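Local coordinates for protein sensory box/response regulator (Mycobacterium smegmatis, PDB 5YRP) that belongs to the EAL-domain family of bacterial signalling proteins and binds a magnesium ion, at residues A[5-17]-A[21-30]. Sequence-based numbering, arbitrary orientation.
Sequences ALVLHYLPEIDMR and VLAAEALVRW. With MG (magnesium ion), chain C.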
loop_
_atom_site.group_PDB
_atom_site.type_symbol
_atom_site.label_atom_id
_atom_site.label_comp_id
_atom_site.label_asym_id
_atom_site.label_seq_id
_atom_site.Cartn_x
_atom_site.Cartn_y
_atom_site.Cartn_z
ATOM N N ALA A 5 22.196 -30.082 4.553
ATOM C CA ALA A 5 20.729 -30.338 4.718
ATOM C C ALA A 5 20.041 -29.205 5.472
ATOM O O ALA A 5 20.695 -28.406 6.145
ATOM C CB ALA A 5 20.494 -31.656 5.439
ATOM N N LEU A 6 18.715 -29.157 5.359
ATOM C CA LEU A 6 17.895 -28.121 6.015
ATOM C C LEU A 6 16.895 -28.719 7.006
ATOM O O LEU A 6 16.629 -29.920 6.997
ATOM C CB LEU A 6 17.165 -27.245 4.980
ATOM C CG LEU A 6 16.308 -27.894 3.880
ATOM C CD1 LEU A 6 15.019 -28.502 4.408
ATOM C CD2 LEU A 6 15.972 -26.859 2.816
ATOM N N VAL A 7 16.340 -27.856 7.849
ATOM C CA VAL A 7 15.391 -28.268 8.881
ATOM C C VAL A 7 14.387 -27.150 9.133
ATOM O O VAL A 7 14.704 -25.973 8.954
ATOM C CB VAL A 7 16.119 -28.643 10.193
ATOM C CG1 VAL A 7 16.877 -27.450 10.768
ATOM C CG2 VAL A 7 15.148 -29.223 11.217
ATOM N N LEU A 8 13.179 -27.521 9.541
ATOM C CA LEU A 8 12.139 -26.533 9.799
ATOM C C LEU A 8 12.336 -25.812 11.125
ATOM O O LEU A 8 12.955 -26.321 12.058
ATOM C CB LEU A 8 10.740 -27.148 9.731
ATOM C CG LEU A 8 10.127 -27.290 8.331
ATOM C CD1 LEU A 8 8.772 -27.972 8.433
ATOM C CD2 LEU A 8 9.978 -25.959 7.609
ATOM N N HIS A 9 11.750 -24.624 11.172
ATOM C CA HIS A 9 11.979 -23.623 12.202
ATOM C C HIS A 9 10.614 -23.037 12.479
ATOM O O HIS A 9 9.881 -22.726 11.542
ATOM C CB HIS A 9 12.907 -22.545 11.632
ATOM C CG HIS A 9 13.720 -21.818 12.655
ATOM N ND1 HIS A 9 14.350 -20.623 12.380
ATOM C CD2 HIS A 9 14.021 -22.116 13.941
ATOM C CE1 HIS A 9 15.009 -20.219 13.451
ATOM N NE2 HIS A 9 14.821 -21.104 14.415
ATOM N N TYR A 10 10.243 -22.893 13.741
ATOM C CA TYR A 10 8.888 -22.450 14.054
ATOM C C TYR A 10 8.856 -21.194 14.901
ATOM O O TYR A 10 9.310 -21.190 16.042
ATOM C CB TYR A 10 8.118 -23.564 14.733
ATOM C CG TYR A 10 7.908 -24.761 13.856
ATOM C CD1 TYR A 10 6.794 -24.845 13.026
ATOM C CD2 TYR A 10 8.819 -25.810 13.851
ATOM C CE1 TYR A 10 6.591 -25.942 12.213
ATOM C CE2 TYR A 10 8.625 -26.915 13.042
ATOM C CZ TYR A 10 7.509 -26.977 12.223
ATOM O OH TYR A 10 7.308 -28.074 11.415
ATOM N N LEU A 11 8.321 -20.128 14.315
ATOM C CA LEU A 11 8.163 -18.846 14.994
ATOM C C LEU A 11 6.758 -18.784 15.574
ATOM O O LEU A 11 5.793 -18.637 14.824
ATOM C CB LEU A 11 8.379 -17.696 14.003
ATOM C CG LEU A 11 8.077 -16.267 14.463
ATOM C CD1 LEU A 11 8.764 -15.941 15.782
ATOM C CD2 LEU A 11 8.501 -15.275 13.391
ATOM N N PRO A 12 6.632 -18.903 16.908
ATOM C CA PRO A 12 5.293 -18.943 17.475
ATOM C C PRO A 12 4.621 -17.580 17.508
ATOM O O PRO A 12 5.283 -16.545 17.616
ATOM C CB PRO A 12 5.522 -19.458 18.894
ATOM C CG PRO A 12 6.891 -19.026 19.230
ATOM C CD PRO A 12 7.671 -18.984 17.949
ATOM N N GLU A 13 3.299 -17.619 17.416
ATOM C CA GLU A 13 2.459 -16.433 17.402
ATOM C C GLU A 13 1.591 -16.438 18.646
ATOM O O GLU A 13 0.730 -17.306 18.806
ATOM C CB GLU A 13 1.573 -16.451 16.161
ATOM C CG GLU A 13 0.578 -15.312 16.075
ATOM C CD GLU A 13 -0.348 -15.477 14.895
ATOM O OE1 GLU A 13 -1.546 -15.159 15.029
ATOM O OE2 GLU A 13 0.118 -15.942 13.832
ATOM N N ILE A 14 1.805 -15.460 19.515
ATOM C CA ILE A 14 1.153 -15.464 20.812
ATOM C C ILE A 14 0.122 -14.352 20.961
ATOM O O ILE A 14 0.160 -13.350 20.256
ATOM C CB ILE A 14 2.182 -15.369 21.957
ATOM C CG1 ILE A 14 2.869 -14.004 21.971
ATOM C CG2 ILE A 14 3.220 -16.476 21.829
ATOM C CD1 ILE A 14 3.522 -13.689 23.299
ATOM N N ASP A 15 -0.810 -14.568 21.883
ATOM C CA ASP A 15 -1.678 -13.517 22.379
ATOM C C ASP A 15 -0.884 -12.722 23.405
ATOM O O ASP A 15 -0.521 -13.246 24.453
ATOM C CB ASP A 15 -2.917 -14.127 23.038
ATOM C CG ASP A 15 -3.917 -13.080 23.504
ATOM O OD1 ASP A 15 -3.642 -11.865 23.382
ATOM O OD2 ASP A 15 -4.991 -13.481 23.999
HETATM N N MSE A 16 -0.621 -11.457 23.107
HETATM C CA MSE A 16 0.228 -10.626 23.964
HETATM C C MSE A 16 -0.418 -10.222 25.254
HETATM O O MSE A 16 0.255 -9.721 26.159
HETATM C CB MSE A 16 0.576 -9.355 23.223
HETATM C CG MSE A 16 1.487 -9.647 22.048
HETATM SE SE MSE A 16 2.064 -7.905 21.348
HETATM C CE MSE A 16 0.362 -7.351 20.523
ATOM N N ARG A 17 -1.731 -10.408 25.342
ATOM C CA ARG A 17 -2.462 -10.181 26.581
ATOM C C ARG A 17 -2.143 -11.301 27.571
ATOM O O ARG A 17 -1.685 -11.050 28.684
ATOM C CB ARG A 17 -3.971 -10.126 26.313
ATOM C CG ARG A 17 -4.401 -9.050 25.318
ATOM C CD ARG A 17 -5.900 -9.070 25.038
ATOM N NE ARG A 17 -6.353 -10.342 24.473
ATOM C CZ ARG A 17 -7.533 -10.544 23.885
ATOM N NH1 ARG A 17 -7.831 -11.750 23.408
ATOM N NH2 ARG A 17 -8.414 -9.554 23.762
ATOM N N VAL A 21 -0.002 -19.255 23.118
ATOM C CA VAL A 21 0.351 -19.542 21.727
ATOM C C VAL A 21 -0.907 -19.857 20.909
ATOM O O VAL A 21 -1.569 -20.871 21.138
ATOM C CB VAL A 21 1.337 -20.726 21.624
ATOM C CG1 VAL A 21 1.657 -21.044 20.170
ATOM C CG2 VAL A 21 2.622 -20.424 22.382
ATOM N N LEU A 22 -1.218 -18.982 19.953
ATOM C CA LEU A 22 -2.402 -19.127 19.096
ATOM C C LEU A 22 -2.083 -19.803 17.770
ATOM O O LEU A 22 -2.944 -20.457 17.172
ATOM C CB LEU A 22 -3.028 -17.763 18.819
ATOM C CG LEU A 22 -3.329 -16.892 20.039
ATOM C CD1 LEU A 22 -4.052 -15.641 19.584
ATOM C CD2 LEU A 22 -4.154 -17.627 21.085
ATOM N N ALA A 23 -0.852 -19.623 17.302
ATOM C CA ALA A 23 -0.401 -20.240 16.058
ATOM C C ALA A 23 1.117 -20.336 16.006
ATOM O O ALA A 23 1.811 -19.814 16.875
ATOM C CB ALA A 23 -0.919 -19.445 14.869
ATOM N N ALA A 24 1.619 -21.014 14.979
ATOM C CA ALA A 24 3.057 -21.131 14.735
ATOM C C ALA A 24 3.356 -21.092 13.248
ATOM O O ALA A 24 2.849 -21.916 12.495
ATOM C CB ALA A 24 3.586 -22.420 15.328
ATOM N N GLU A 25 4.185 -20.134 12.835
ATOM C CA GLU A 25 4.587 -19.997 11.435
ATOM C C GLU A 25 5.796 -20.874 11.154
ATOM O O GLU A 25 6.852 -20.689 11.760
ATOM C CB GLU A 25 4.915 -18.535 11.093
ATOM C CG GLU A 25 5.254 -18.283 9.623
ATOM C CD GLU A 25 5.683 -16.849 9.332
ATOM O OE1 GLU A 25 5.892 -16.075 10.283
ATOM O OE2 GLU A 25 5.817 -16.485 8.145
ATOM N N ALA A 26 5.631 -21.822 10.236
ATOM C CA ALA A 26 6.731 -22.673 9.787
ATOM C C ALA A 26 7.697 -21.891 8.894
ATOM O O ALA A 26 7.299 -21.309 7.884
ATOM C CB ALA A 26 6.195 -23.886 9.044
ATOM N N LEU A 27 8.962 -21.874 9.298
ATOM C CA LEU A 27 10.045 -21.261 8.535
ATOM C C LEU A 27 11.171 -22.276 8.414
ATOM O O LEU A 27 11.205 -23.249 9.156
ATOM C CB LEU A 27 10.563 -20.016 9.249
ATOM C CG LEU A 27 9.527 -18.942 9.584
ATOM C CD1 LEU A 27 10.086 -17.951 10.594
ATOM C CD2 LEU A 27 9.081 -18.229 8.321
ATOM N N VAL A 28 12.088 -22.062 7.480
ATOM C CA VAL A 28 13.251 -22.945 7.366
ATOM C C VAL A 28 14.474 -22.250 7.953
ATOM O O VAL A 28 14.706 -21.066 7.715
ATOM C CB VAL A 28 13.511 -23.423 5.918
ATOM C CG1 VAL A 28 12.308 -24.173 5.370
ATOM C CG2 VAL A 28 13.838 -22.270 5.001
ATOM N N ARG A 29 15.239 -22.994 8.743
ATOM C CA ARG A 29 16.436 -22.462 9.382
ATOM C C ARG A 29 17.608 -22.502 8.406
ATOM O O ARG A 29 17.814 -23.497 7.704
ATOM C CB ARG A 29 16.765 -23.258 10.646
ATOM C CG ARG A 29 17.916 -22.686 11.461
ATOM C CD ARG A 29 18.243 -23.560 12.662
ATOM N NE ARG A 29 17.339 -23.332 13.788
ATOM C CZ ARG A 29 17.429 -23.949 14.964
ATOM N NH1 ARG A 29 18.383 -24.851 15.185
ATOM N NH2 ARG A 29 16.561 -23.666 15.929
ATOM N N TRP A 30 18.371 -21.411 8.373
ATOM C CA TRP A 30 19.490 -21.261 7.446
ATOM C C TRP A 30 20.821 -21.168 8.194
ATOM O O TRP A 30 21.026 -20.274 9.018
ATOM C CB TRP A 30 19.288 -20.014 6.585
ATOM C CG TRP A 30 18.004 -20.000 5.787
ATOM C CD1 TRP A 30 16.915 -19.201 5.999
ATOM C CD2 TRP A 30 17.697 -20.799 4.633
ATOM N NE1 TRP A 30 15.949 -19.458 5.054
ATOM C CE2 TRP A 30 16.405 -20.431 4.203
ATOM C CE3 TRP A 30 18.389 -21.788 3.923
ATOM C CZ2 TRP A 30 15.787 -21.023 3.095
ATOM C CZ3 TRP A 30 17.772 -22.377 2.824
ATOM C CH2 TRP A 30 16.482 -21.995 2.427
HETATM MG MG MG C . 5.606 -14.561 6.698
#
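Leu11 and Glu25 face each other as a hydrogen-bonded antiparallel pair. Leu11 N donates to Glu25 O, and Glu25 N returns a bond to Leu11 O at 3.0 Å. His9 and Leu27 also exchange two backbone bonds, of which His9 N to Leu27 O is bent. At the other end, Glu13 N binds Ala23 O. There Glu13 O takes two donors, Leu22 N at 2.8 Å and Ala23 N at 3.2 Å. Leu22 and Ala23 thus both stand opposite Glu13 and form a classic beta bulge.

The Glu25 side chain is extended, with CG anti to the backbone N (chi1 -176°). This carries OE2 to 2.4 Å from the magnesium ion. Glu117 and Asp147 bind the same ion. Asn85, also of this site, hydrogen-bonds to Glu25 OE2. Glu13 projects from the same face as Glu25. Its carboxylate lies against Ala23 CB and makes salt bridges to Arg83 and Arg222.

Arg29 CB sits over a face of the His9 ring as a CH-pi contact, 4.2 Å from the centroid. The Arg29 side chain bends at chi3 (-81°), and the guanidinium stands nearly perpendicular to the ring. Between these polar groups, Leu27 CD1 packs on Leu11 CB at 3.8 Å. On the opposite face, Tyr10 CE1 meets Ala26 CB at 3.8 Å, and Ile14 CG2 touches Val21 CG2 at 4.0 Å. Helices 52-73 and 234-243 cover this side.

Strands 7-15 and 21-29 make a beta hairpin. Glu25, Ala26 and Leu27 spell the EAL signature, and the first strand runs antiparallel to its neighbour, as in the modified TIM barrel of this family.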